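Local coordinates for basic blue protein (Cucumis sativus, PDB 2CBP) that binds a type 1 copper ion in a cupredoxin-like fold and probably works as a small electron-transfer protein, at residues M38-V43 against C79-H84; D28-N33 against I68-G73. All coordinates share one frame; numbering follows the deposited sequence.

Contact 1. Residues M38-V43 against C79-H84. With CU (copper (II) ion), chain B.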
# COMPACT_ATOMS: atom_id res chain seq x y z
N MET A 38 -5.05 8.83 11.38
CA MET A 38 -4.07 9.57 10.62
C MET A 38 -3.67 9.04 9.25
O MET A 38 -2.96 9.75 8.53
CB MET A 38 -2.74 9.57 11.47
CG MET A 38 -3.03 10.05 12.87
SD MET A 38 -1.57 10.51 13.79
CE MET A 38 -0.53 9.07 13.52
N HIS A 39 -4.06 7.83 8.96
CA HIS A 39 -3.71 7.16 7.70
C HIS A 39 -4.76 6.12 7.27
O HIS A 39 -5.59 5.71 8.06
CB HIS A 39 -2.36 6.44 7.86
CG HIS A 39 -1.16 7.23 8.23
ND1 HIS A 39 -0.47 8.07 7.34
CD2 HIS A 39 -0.51 7.26 9.45
CE1 HIS A 39 0.51 8.57 8.03
NE2 HIS A 39 0.54 8.13 9.29
N ASN A 40 -4.67 5.71 6.01
CA ASN A 40 -5.53 4.72 5.40
C ASN A 40 -4.67 3.98 4.33
O ASN A 40 -3.51 4.30 4.10
CB ASN A 40 -6.84 5.26 4.78
CG ASN A 40 -6.65 6.29 3.71
OD1 ASN A 40 -5.56 6.38 3.08
ND2 ASN A 40 -7.65 7.15 3.47
N VAL A 41 -5.35 2.98 3.76
CA VAL A 41 -4.74 2.17 2.68
C VAL A 41 -5.77 2.22 1.55
O VAL A 41 -6.96 1.85 1.77
CB VAL A 41 -4.41 0.73 3.14
CG1 VAL A 41 -3.86 -0.12 2.00
CG2 VAL A 41 -3.48 0.70 4.35
N VAL A 42 -5.34 2.65 0.39
CA VAL A 42 -6.21 2.77 -0.78
C VAL A 42 -5.59 1.97 -1.94
O VAL A 42 -4.40 2.16 -2.24
CB VAL A 42 -6.46 4.26 -1.12
CG1 VAL A 42 -7.48 4.50 -2.22
CG2 VAL A 42 -6.76 5.11 0.11
N VAL A 43 -6.42 1.15 -2.52
CA VAL A 43 -6.04 0.30 -3.66
C VAL A 43 -6.38 1.03 -4.96
O VAL A 43 -7.57 1.19 -5.30
CB VAL A 43 -6.75 -1.07 -3.56
CG1 VAL A 43 -6.20 -2.00 -4.65
CG2 VAL A 43 -6.63 -1.67 -2.19
N CYS A 79 -1.75 6.11 0.45
CA CYS A 79 -2.46 6.66 1.64
C CYS A 79 -3.06 7.95 1.01
O CYS A 79 -2.22 8.67 0.42
CB CYS A 79 -1.61 6.95 2.84
SG CYS A 79 -2.45 7.98 4.08
N ASN A 80 -4.35 8.16 1.09
CA ASN A 80 -4.90 9.37 0.45
C ASN A 80 -5.22 10.54 1.37
O ASN A 80 -5.90 11.50 0.89
CB ASN A 80 -5.96 9.08 -0.59
CG ASN A 80 -7.33 8.76 -0.04
OD1 ASN A 80 -7.52 8.76 1.18
ND2 ASN A 80 -8.23 8.50 -0.97
N PHE A 81 -4.73 10.57 2.57
CA PHE A 81 -4.83 11.73 3.49
C PHE A 81 -4.05 12.82 2.74
O PHE A 81 -3.09 12.55 2.00
CB PHE A 81 -4.17 11.41 4.83
CG PHE A 81 -5.11 10.80 5.84
CD1 PHE A 81 -5.76 9.60 5.60
CD2 PHE A 81 -5.32 11.46 7.05
CE1 PHE A 81 -6.64 9.05 6.55
CE2 PHE A 81 -6.19 10.94 8.01
CZ PHE A 81 -6.84 9.75 7.76
N PRO A 82 -4.47 14.06 2.86
CA PRO A 82 -3.83 15.18 2.16
C PRO A 82 -2.36 15.23 2.35
O PRO A 82 -1.80 15.32 3.45
CB PRO A 82 -4.59 16.42 2.62
CG PRO A 82 -5.96 15.90 3.07
CD PRO A 82 -5.61 14.53 3.70
N GLY A 83 -1.66 15.18 1.19
CA GLY A 83 -0.21 15.21 1.16
C GLY A 83 0.53 13.96 1.51
O GLY A 83 1.78 13.97 1.43
N HIS A 84 -0.14 12.88 1.89
CA HIS A 84 0.60 11.64 2.27
C HIS A 84 1.21 10.93 1.06
O HIS A 84 2.38 10.53 1.17
CB HIS A 84 -0.28 10.74 3.11
CG HIS A 84 -0.56 11.27 4.50
ND1 HIS A 84 -0.68 10.43 5.58
CD2 HIS A 84 -0.72 12.56 4.92
CE1 HIS A 84 -0.94 11.18 6.60
NE2 HIS A 84 -0.97 12.47 6.28
CU CU B . -0.93 8.50 5.52
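His39, Cys79 and His84 meet at the type 1 copper site of this phytocyanin. The copper ion is held by His39 ND1 at 1.9 Å, by His84 ND1 at the same length, and by Cys79 SG at 2.2 Å. Met89, from the same chain, is the fourth ligand. The two imidazoles stand oblique to each other, planes at 62°. Their ND1 atoms are close because both bind the metal, not because they share a proton. Cys79 SG lies at the edge of the His39 ring, near its plane. It reaches the copper with SG anti to the backbone N (chi1 166°).

Asn40 ties the two segments together beside the site. Its OD1 accepts Asn80 N at 2.9 Å, in the carbonyl plane and on a lone pair. Its ND2 donates to Asn80 OD1 at 2.8 Å, nearly in its own amide plane but above that of the acceptor. Both polar ends of Asn40 are therefore used, and OD1 also lies 3.6 Å from Cys79 SG. An alanine here would probably leave Asn80 N and OD1 without their mates and let the cysteine loop shift relative to the histidine beside it. Asn80 ND2 is hydrogen-bonded to Thr54 OG1, and Val42 CG2 packs against the Asn80 amide.

The Phe81 ring packs against the backbone of Met38 and His39. Met38 O and His39 N sit over one face, offset toward the rim, while the Asn40 amide meets its edge. Met38 O also approaches His84 CE1 at 3.1 Å. Phe13 touches both histidine rings. One histidine just before a strand, then cysteine, histidine and methionine close together further along the chain, is the ligand pattern of cupredoxins.

Contact 2. Residues D28-N33 against I68-G73; sequences DILLFN and IKLPKG
Leu30 and Ile68 form an antiparallel hydrogen-bonded pair, and each backbone gives one bond to the other and accepts one. Leu30 N donates to Ile68 O at 2.8 Å. In return, Ile68 N donates to Leu30 O at 2.7 Å. Ile68 O takes a further CA-H...O contact from Ile29 CA at 3.3 Å.

Past the end of strand 65-69 the pairing continues by one bond. Leu70 N donates to Asp28 O at 2.7 Å. Lys69 CA also points a hydrogen at Asp28 O.

The two segments join strand 29-33 to the edge strand 65-69 in one sheet of the cupredoxin sandwich. Strand 2-4 pairs with the other side of 29-33, where Ile29 and Leu31 take backbone bonds to Ala1, Tyr3 and Val5.

The carboxylate of Asp28 turns away from 68-73. Its OD2 accepts Arg25 N and its OD1 accepts the N of Ala1, probably a charged terminus. Lys69 NZ makes a weak bond to Gly27 O.

Leu30 and Ile68 send their side chains to the same face of the sheet, into the core. Leu70 CG stands anti to its carbonyl carbon (chi1 -67°), which helps bring CD2 to 4.1 Å from Leu30 CG. Ile68 CD1 reaches Phe32 CE1 at 3.8 Å, oblique to the ring. Phe77, on strand 73-78 of the facing sheet, touches Leu30, Phe32, Ile68 and Leu70. On the reverse face Ile29 CG1 and Lys69 CG lie 4.2 Å apart.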
# COMPACT_ATOMS: atom_id res chain seq x y z
N ASP A 28 0.14 -14.08 -1.62
CA ASP A 28 0.91 -13.53 -0.48
C ASP A 28 -0.00 -12.45 0.14
O ASP A 28 -0.94 -11.93 -0.51
CB ASP A 28 2.27 -13.01 -0.87
CG ASP A 28 3.35 -14.03 -1.08
OD1 ASP A 28 3.09 -15.25 -0.81
OD2 ASP A 28 4.48 -13.72 -1.48
N ILE A 29 0.27 -12.13 1.39
CA ILE A 29 -0.46 -11.14 2.16
C ILE A 29 0.44 -10.00 2.62
O ILE A 29 1.55 -10.19 3.11
CB ILE A 29 -1.09 -11.75 3.42
CG1 ILE A 29 -2.10 -12.80 3.00
CG2 ILE A 29 -1.78 -10.69 4.28
CD1 ILE A 29 -2.52 -13.77 4.10
N LEU A 30 -0.10 -8.79 2.43
CA LEU A 30 0.58 -7.57 2.87
C LEU A 30 -0.21 -7.14 4.13
O LEU A 30 -1.45 -7.08 4.06
CB LEU A 30 0.59 -6.43 1.89
CG LEU A 30 1.31 -6.64 0.56
CD1 LEU A 30 1.45 -5.32 -0.14
CD2 LEU A 30 2.63 -7.32 0.74
N LEU A 31 0.53 -6.93 5.18
CA LEU A 31 -0.05 -6.49 6.47
C LEU A 31 0.36 -5.04 6.73
O LEU A 31 1.55 -4.73 6.82
CB LEU A 31 0.41 -7.42 7.57
CG LEU A 31 -0.30 -7.31 8.92
CD1 LEU A 31 -0.24 -8.67 9.58
CD2 LEU A 31 0.30 -6.25 9.80
N PHE A 32 -0.65 -4.20 6.85
CA PHE A 32 -0.51 -2.77 7.05
C PHE A 32 -0.92 -2.35 8.47
O PHE A 32 -2.10 -2.48 8.81
CB PHE A 32 -1.41 -2.00 6.05
CG PHE A 32 -1.08 -2.14 4.59
CD1 PHE A 32 -1.51 -3.23 3.85
CD2 PHE A 32 -0.34 -1.13 3.94
CE1 PHE A 32 -1.20 -3.36 2.50
CE2 PHE A 32 -0.02 -1.23 2.58
CZ PHE A 32 -0.47 -2.35 1.87
N ASN A 33 0.07 -1.84 9.18
CA ASN A 33 -0.12 -1.36 10.55
C ASN A 33 -0.00 0.17 10.61
O ASN A 33 1.06 0.69 10.20
CB ASN A 33 0.92 -1.93 11.51
CG ASN A 33 0.84 -3.42 11.76
OD1 ASN A 33 -0.24 -3.97 12.00
ND2 ASN A 33 2.00 -4.04 11.72
N ILE A 68 -4.04 -7.67 3.37
CA ILE A 68 -4.41 -7.67 1.95
C ILE A 68 -3.68 -8.73 1.15
O ILE A 68 -2.47 -8.82 1.03
CB ILE A 68 -4.25 -6.26 1.34
CG1 ILE A 68 -5.07 -5.31 2.20
CG2 ILE A 68 -4.73 -6.27 -0.09
CD1 ILE A 68 -4.94 -3.83 1.94
N LYS A 69 -4.50 -9.62 0.57
CA LYS A 69 -4.03 -10.76 -0.22
C LYS A 69 -3.78 -10.23 -1.64
O LYS A 69 -4.63 -9.54 -2.21
CB LYS A 69 -4.99 -11.92 -0.23
CG LYS A 69 -4.43 -13.30 -0.51
CD LYS A 69 -5.57 -14.31 -0.67
CE LYS A 69 -5.05 -15.73 -0.84
NZ LYS A 69 -4.06 -15.80 -1.93
N LEU A 70 -2.61 -10.57 -2.14
CA LEU A 70 -2.25 -10.11 -3.47
C LEU A 70 -2.71 -11.02 -4.61
O LEU A 70 -2.45 -12.23 -4.62
CB LEU A 70 -0.73 -10.05 -3.51
CG LEU A 70 -0.02 -9.02 -2.66
CD1 LEU A 70 1.46 -9.12 -2.92
CD2 LEU A 70 -0.53 -7.62 -2.93
N PRO A 71 -3.35 -10.39 -5.57
CA PRO A 71 -3.77 -11.07 -6.81
C PRO A 71 -2.50 -11.20 -7.67
O PRO A 71 -1.44 -10.54 -7.41
CB PRO A 71 -4.80 -10.13 -7.38
CG PRO A 71 -4.36 -8.74 -6.98
CD PRO A 71 -3.66 -8.94 -5.64
N LYS A 72 -2.57 -11.99 -8.70
CA LYS A 72 -1.45 -12.18 -9.65
C LYS A 72 -1.30 -10.83 -10.37
O LYS A 72 -2.31 -10.23 -10.74
CB LYS A 72 -1.75 -13.25 -10.66
CG LYS A 72 -0.70 -14.21 -11.10
CD LYS A 72 0.05 -13.90 -12.38
CE LYS A 72 1.40 -14.59 -12.36
NZ LYS A 72 2.42 -14.21 -13.33
N GLY A 73 -0.06 -10.41 -10.55
CA GLY A 73 0.22 -9.16 -11.25
C GLY A 73 0.53 -7.98 -10.35
O GLY A 73 0.94 -8.10 -9.20

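Overall arrangement
Contact 1 builds most of the copper site, and contact 2 pairs two strands of the other sheet. Their centres lie about 17 Å apart, on opposite sides of the centre of the chain. The core between the sheets joins them. Val41, two residues after the ligand His39, packs its CG2 on Phe32 CD2 at 3.7 Å and its CG1 on Ile68 CD1 at 3.9 Å. The side chain of Phe32 lies about 10 Å from the copper ion and about 7 Å from the side chain of Met89. Along the chain the segments alternate, 28-33, 38-43, 68-73 and 79-84, so the two contacts cross in sequence.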